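Local atomic coordinates of lectin (Cicer arietinum, PDB entry 3V6N), a protein that agglutinates red blood cells, as a chickpea albumin with a four-bladed hemopexin-type beta-propeller that binds calcium and sodium ions. Residues Met107-Phe111 / Thr147-Val151; Glu80-Ile86 / Ile98-Ile104. Residues are numbered along the deposited sequence.

Interaction 1: Met107-Phe111 / Thr147-Val151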
loop_
_atom_site.group_PDB
_atom_site.type_symbol
_atom_site.label_atom_id
_atom_site.label_comp_id
_atom_site.label_asym_id
_atom_site.label_seq_id
_atom_site.Cartn_x
_atom_site.Cartn_y
_atom_site.Cartn_z
ATOM N N MET A 107 -1.990 -3.169 12.895
ATOM C CA MET A 107 -3.165 -2.526 13.474
ATOM C C MET A 107 -3.877 -3.473 14.444
ATOM O O MET A 107 -4.422 -3.027 15.450
ATOM C CB MET A 107 -4.110 -2.077 12.360
ATOM C CG MET A 107 -5.156 -1.063 12.786
ATOM S SD MET A 107 -4.544 0.627 12.698
ATOM C CE MET A 107 -4.755 0.994 10.960
ATOM N N PHE A 108 -3.868 -4.770 14.120
ATOM C CA PHE A 108 -4.548 -5.826 14.892
ATOM C C PHE A 108 -3.621 -7.025 15.051
ATOM O O PHE A 108 -3.730 -7.987 14.286
ATOM C CB PHE A 108 -5.830 -6.306 14.186
ATOM C CG PHE A 108 -6.775 -5.203 13.796
ATOM C CD1 PHE A 108 -7.538 -4.540 14.756
ATOM C CD2 PHE A 108 -6.913 -4.835 12.465
ATOM C CE1 PHE A 108 -8.411 -3.526 14.396
ATOM C CE2 PHE A 108 -7.786 -3.811 12.095
ATOM C CZ PHE A 108 -8.533 -3.155 13.063
ATOM N N PRO A 109 -2.708 -6.984 16.048
ATOM C CA PRO A 109 -1.683 -8.032 16.183
ATOM C C PRO A 109 -2.206 -9.434 16.465
ATOM O O PRO A 109 -1.515 -10.414 16.181
ATOM C CB PRO A 109 -0.824 -7.538 17.359
ATOM C CG PRO A 109 -1.031 -6.049 17.378
ATOM C CD PRO A 109 -2.477 -5.869 16.989
ATOM N N PHE A 110 -3.414 -9.541 17.018
ATOM C CA PHE A 110 -4.007 -10.856 17.318
ATOM C C PHE A 110 -4.289 -11.660 16.042
ATOM O O PHE A 110 -4.523 -12.871 16.097
ATOM C CB PHE A 110 -5.273 -10.713 18.179
ATOM C CG PHE A 110 -6.188 -9.586 17.753
ATOM C CD1 PHE A 110 -6.147 -8.354 18.404
ATOM C CD2 PHE A 110 -7.091 -9.761 16.713
ATOM C CE1 PHE A 110 -6.985 -7.316 18.025
ATOM C CE2 PHE A 110 -7.934 -8.731 16.328
ATOM C CZ PHE A 110 -7.884 -7.505 16.980
ATOM N N PHE A 111 -4.239 -10.993 14.889
ATOM C CA PHE A 111 -4.448 -11.683 13.606
ATOM C C PHE A 111 -3.203 -12.351 13.031
ATOM O O PHE A 111 -3.298 -13.176 12.107
ATOM C CB PHE A 111 -5.100 -10.752 12.572
ATOM C CG PHE A 111 -6.580 -10.555 12.782
ATOM C CD1 PHE A 111 -7.379 -11.600 13.272
ATOM C CD2 PHE A 111 -7.190 -9.342 12.463
ATOM C CE1 PHE A 111 -8.743 -11.426 13.458
ATOM C CE2 PHE A 111 -8.562 -9.170 12.646
ATOM C CZ PHE A 111 -9.333 -10.212 13.145
ATOM N N THR A 147 -10.544 -1.242 22.507
ATOM C CA THR A 147 -9.467 -1.815 23.314
ATOM C C THR A 147 -8.500 -2.663 22.483
ATOM O O THR A 147 -7.470 -3.108 22.992
ATOM C CB THR A 147 -10.026 -2.644 24.466
ATOM O OG1 THR A 147 -10.724 -3.766 23.930
ATOM C CG2 THR A 147 -10.999 -1.806 25.299
ATOM N N ASN A 148 -8.837 -2.876 21.211
ATOM C CA ASN A 148 -7.991 -3.622 20.279
ATOM C C ASN A 148 -7.817 -5.090 20.737
ATOM O O ASN A 148 -6.699 -5.607 20.857
ATOM C CB ASN A 148 -6.656 -2.893 20.098
ATOM C CG ASN A 148 -5.969 -3.227 18.797
ATOM O OD1 ASN A 148 -6.579 -3.198 17.734
ATOM N ND2 ASN A 148 -4.684 -3.536 18.872
ATOM N N ARG A 149 -8.939 -5.751 20.996
ATOM C CA ARG A 149 -8.911 -7.093 21.551
ATOM C C ARG A 149 -9.807 -8.070 20.816
ATOM O O ARG A 149 -10.958 -7.769 20.506
ATOM C CB ARG A 149 -9.328 -7.069 23.014
ATOM C CG ARG A 149 -8.214 -6.718 23.986
ATOM C CD ARG A 149 -8.788 -6.400 25.356
ATOM N NE ARG A 149 -7.777 -6.523 26.416
ATOM C CZ ARG A 149 -8.007 -6.266 27.703
ATOM N NH1 ARG A 149 -9.204 -5.859 28.097
ATOM N NH2 ARG A 149 -7.029 -6.412 28.592
ATOM N N LEU A 150 -9.259 -9.252 20.571
ATOM C CA LEU A 150 -10.027 -10.401 20.121
ATOM C C LEU A 150 -10.873 -10.914 21.284
ATOM O O LEU A 150 -10.343 -11.303 22.313
ATOM C CB LEU A 150 -9.063 -11.473 19.592
ATOM C CG LEU A 150 -9.579 -12.733 18.905
ATOM C CD1 LEU A 150 -10.054 -12.423 17.479
ATOM C CD2 LEU A 150 -8.442 -13.757 18.897
ATOM N N VAL A 151 -12.190 -10.892 21.114
ATOM C CA VAL A 151 -13.136 -11.188 22.198
ATOM C C VAL A 151 -13.339 -12.692 22.452
ATOM O O VAL A 151 -13.660 -13.089 23.575
ATOM C CB VAL A 151 -14.501 -10.506 21.944
ATOM C CG1 VAL A 151 -15.603 -11.153 22.782
ATOM C CG2 VAL A 151 -14.409 -9.006 22.220
#
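Segment 107-111 leaves helical geometry at F108 and tightens at once into a short 3-10 turn over 109-111, held by a backbone hydrogen bond from F111 N to F108 O (3.1 Å). Segment 147-151 passes alongside, its CA of N148 6.8 Å from that of F108 and its CA of L150 6.7 Å from that of F110. N148 has left-handed backbone angles, and with R149 it faces D144 in a G1 beta bulge, which opens the outermost strand of a propeller blade. The linker from the preceding blade packs against the edge of the next one. F110 has the largest covered area: its CA-to-CB bond points at the other segment, L150 CB sits over one face of the ring in a CH-pi contact (4.2 Å to the centroid), and N148 O lies near the ring plane, 3.3 Å from F110 CE1. The N148 side chain packs beside F108 and P109. Deeper in, F111 CE1 meets L150 CD1 at 4.3 Å, while its ring stacks with F116. F108 is wedged between blades, touching I143 of this one and F78 of the one before.

Interaction 2: Glu80-Ile86 / Ile98-Ile104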
loop_
_atom_site.group_PDB
_atom_site.type_symbol
_atom_site.label_atom_id
_atom_site.label_comp_id
_atom_site.label_asym_id
_atom_site.label_seq_id
_atom_site.Cartn_x
_atom_site.Cartn_y
_atom_site.Cartn_z
ATOM N N GLU A 80 -6.570 -5.461 0.511
ATOM C CA GLU A 80 -5.685 -6.602 0.740
ATOM C C GLU A 80 -5.150 -6.588 2.179
ATOM O O GLU A 80 -5.934 -6.503 3.135
ATOM C CB GLU A 80 -4.553 -6.631 -0.298
ATOM C CG GLU A 80 -5.022 -6.988 -1.709
ATOM C CD GLU A 80 -3.907 -6.954 -2.757
ATOM O OE1 GLU A 80 -2.738 -6.696 -2.408
ATOM O OE2 GLU A 80 -4.201 -7.198 -3.946
ATOM N N ASN A 81 -3.832 -6.613 2.351
ATOM C CA ASN A 81 -3.280 -6.652 3.712
ATOM C C ASN A 81 -3.109 -5.301 4.449
ATOM O O ASN A 81 -2.553 -5.260 5.536
ATOM C CB ASN A 81 -2.041 -7.571 3.790
ATOM C CG ASN A 81 -0.746 -6.880 3.426
ATOM O OD1 ASN A 81 0.298 -7.530 3.269
ATOM N ND2 ASN A 81 -0.777 -5.571 3.351
ATOM N N PHE A 82 -3.629 -4.221 3.871
ATOM C CA PHE A 82 -3.499 -2.875 4.447
ATOM C C PHE A 82 -4.836 -2.318 4.917
ATOM O O PHE A 82 -5.871 -2.643 4.360
ATOM C CB PHE A 82 -2.871 -1.909 3.433
ATOM C CG PHE A 82 -1.477 -2.293 3.026
ATOM C CD1 PHE A 82 -1.256 -3.071 1.894
ATOM C CD2 PHE A 82 -0.384 -1.909 3.797
ATOM C CE1 PHE A 82 0.035 -3.440 1.527
ATOM C CE2 PHE A 82 0.897 -2.275 3.432
ATOM C CZ PHE A 82 1.104 -3.047 2.295
ATOM N N CYS A 83 -4.800 -1.474 5.946
ATOM C CA CYS A 83 -5.993 -0.813 6.432
ATOM C C CYS A 83 -5.716 0.623 6.881
ATOM O O CYS A 83 -4.563 1.017 7.071
ATOM C CB CYS A 83 -6.628 -1.616 7.575
ATOM S SG CYS A 83 -5.542 -1.886 8.978
ATOM N N ALA A 84 -6.777 1.399 7.029
ATOM C CA ALA A 84 -6.657 2.769 7.520
ATOM C C ALA A 84 -7.910 3.147 8.298
ATOM O O ALA A 84 -8.990 2.592 8.053
ATOM C CB ALA A 84 -6.421 3.746 6.360
ATOM N N ARG A 85 -7.763 4.067 9.245
ATOM C CA ARG A 85 -8.920 4.663 9.915
ATOM C C ARG A 85 -9.198 6.027 9.285
ATOM O O ARG A 85 -8.314 6.889 9.248
ATOM C CB ARG A 85 -8.671 4.806 11.419
ATOM C CG ARG A 85 -9.932 5.172 12.189
ATOM C CD ARG A 85 -9.622 6.061 13.381
ATOM N NE ARG A 85 -8.912 5.406 14.483
ATOM C CZ ARG A 85 -9.479 4.763 15.519
ATOM N NH1 ARG A 85 -10.805 4.620 15.608
ATOM N NH2 ARG A 85 -8.706 4.239 16.481
ATOM N N ILE A 86 -10.401 6.223 8.757
ATOM C CA ILE A 86 -10.710 7.502 8.118
ATOM C C ILE A 86 -11.883 8.264 8.757
ATOM O O ILE A 86 -12.770 7.671 9.371
ATOM C CB ILE A 86 -10.984 7.377 6.595
ATOM C CG1 ILE A 86 -12.191 6.449 6.318
ATOM C CG2 ILE A 86 -9.726 6.975 5.833
ATOM C CD1 ILE A 86 -12.799 6.649 4.939
ATOM N N ILE A 98 -7.115 9.396 9.429
ATOM C CA ILE A 98 -6.720 9.612 10.819
ATOM C C ILE A 98 -5.496 8.766 11.178
ATOM O O ILE A 98 -4.553 9.276 11.783
ATOM C CB ILE A 98 -7.886 9.315 11.781
ATOM C CG1 ILE A 98 -9.040 10.273 11.495
ATOM C CG2 ILE A 98 -7.442 9.434 13.237
ATOM C CD1 ILE A 98 -10.351 9.845 12.120
ATOM N N SER A 99 -5.526 7.481 10.803
ATOM C CA SER A 99 -4.460 6.521 11.107
ATOM C C SER A 99 -4.161 5.682 9.883
ATOM O O SER A 99 -5.073 5.108 9.297
ATOM C CB SER A 99 -4.906 5.531 12.181
ATOM O OG SER A 99 -4.672 6.007 13.479
ATOM N N GLY A 100 -2.887 5.576 9.529
ATOM C CA GLY A 100 -2.468 4.619 8.529
ATOM C C GLY A 100 -2.049 5.273 7.229
ATOM O O GLY A 100 -1.831 6.484 7.198
ATOM N N PRO A 101 -1.933 4.475 6.146
ATOM C CA PRO A 101 -2.229 3.032 6.129
ATOM C C PRO A 101 -1.229 2.201 6.930
ATOM O O PRO A 101 -0.064 2.571 7.025
ATOM C CB PRO A 101 -2.160 2.648 4.637
ATOM C CG PRO A 101 -1.867 3.907 3.888
ATOM C CD PRO A 101 -1.402 4.952 4.863
ATOM N N LYS A 102 -1.697 1.082 7.480
ATOM C CA LYS A 102 -0.868 0.130 8.209
ATOM C C LYS A 102 -1.195 -1.271 7.707
ATOM O O LYS A 102 -2.314 -1.530 7.261
ATOM C CB LYS A 102 -1.184 0.196 9.710
ATOM C CG LYS A 102 -0.289 1.116 10.517
ATOM C CD LYS A 102 -1.038 1.683 11.719
ATOM C CE LYS A 102 -0.142 1.875 12.936
ATOM N NZ LYS A 102 1.019 2.751 12.640
ATOM N N LYS A 103 -0.232 -2.182 7.794
ATOM C CA LYS A 103 -0.529 -3.605 7.601
ATOM C C LYS A 103 -1.541 -4.058 8.657
ATOM O O LYS A 103 -1.542 -3.555 9.791
ATOM C CB LYS A 103 0.749 -4.435 7.696
ATOM C CG LYS A 103 1.670 -4.251 6.502
ATOM C CD LYS A 103 3.071 -4.761 6.796
ATOM C CE LYS A 103 4.017 -4.446 5.642
ATOM N NZ LYS A 103 5.103 -5.456 5.549
ATOM N N ILE A 104 -2.410 -4.991 8.283
ATOM C CA ILE A 104 -3.396 -5.551 9.233
ATOM C C ILE A 104 -2.767 -6.046 10.554
ATOM O O ILE A 104 -3.296 -5.781 11.634
ATOM C CB ILE A 104 -4.257 -6.654 8.576
ATOM C CG1 ILE A 104 -5.187 -6.010 7.533
ATOM C CG2 ILE A 104 -5.049 -7.436 9.635
ATOM C CD1 ILE A 104 -5.852 -6.975 6.576
#
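Backbone hydrogen bonds carry most of this contact between two antiparallel strands; the N-to-C directions of strand segments 82-86 and 100-103 make an angle of 145°. C83 and K102 form a hydrogen-bonded pair, with C83 N to K102 O at 2.8 Å and K102 N to C83 O at 2.9 Å. Further along, R85 N reaches S99 O at 2.9 Å, and R85 O accepts from both S99 N (3.2 Å) and I98 N (2.8 Å), so that I98 and S99 share one partner in a classic bulge. The register also slips by one residue between C83 and R85. That slip falls at G100 and the cis peptide before P101. A side chain on G100 could not fit here, since a CB would be crowded by C83 O and A84 CA across the strands and jammed against the carbonyl O of S99. Beyond the strands, I104 N donates to N81 O (2.8 Å) just where K103, as N-cap, starts the helix.

Apolar contacts fill in around this ladder. F82 CE2 lies 3.7 Å from K103 CG, and C83 SG approaches I104 CG1 at 4.4 Å. I104 CD1 also packs against the carbonyl E80 O (3.5 Å).

E80 and K103 reach the second subunit: they make reciprocal salt bridges with its K103 and E80, and K103 also has a cation-pi contact with Y62 of that subunit. The two strands are the outer hairpin of a four-stranded antiparallel blade of the hemopexin beta-propeller, which here also contributes to the dimer interface.

Overall arrangement
Coming from the N terminus, the chain runs outward through the second blade. Interaction 2 pairs its last two strands and closes a hairpin with 11 residues between the segments. The chain then enters helix 104-107 and the linker, and interaction 1 closes a longer loop of 35 residues that holds the first three strands of the third blade. The two contacts follow in series, neither nesting nor crossing. They meet at the join between blades, where M107 CE lies 3.6 Å from C83 SG and F111 CD2 lies 4.0 Å from I104 CG2. One blade's outer hairpin is thus tied through the linker to its neighbour's edge strand.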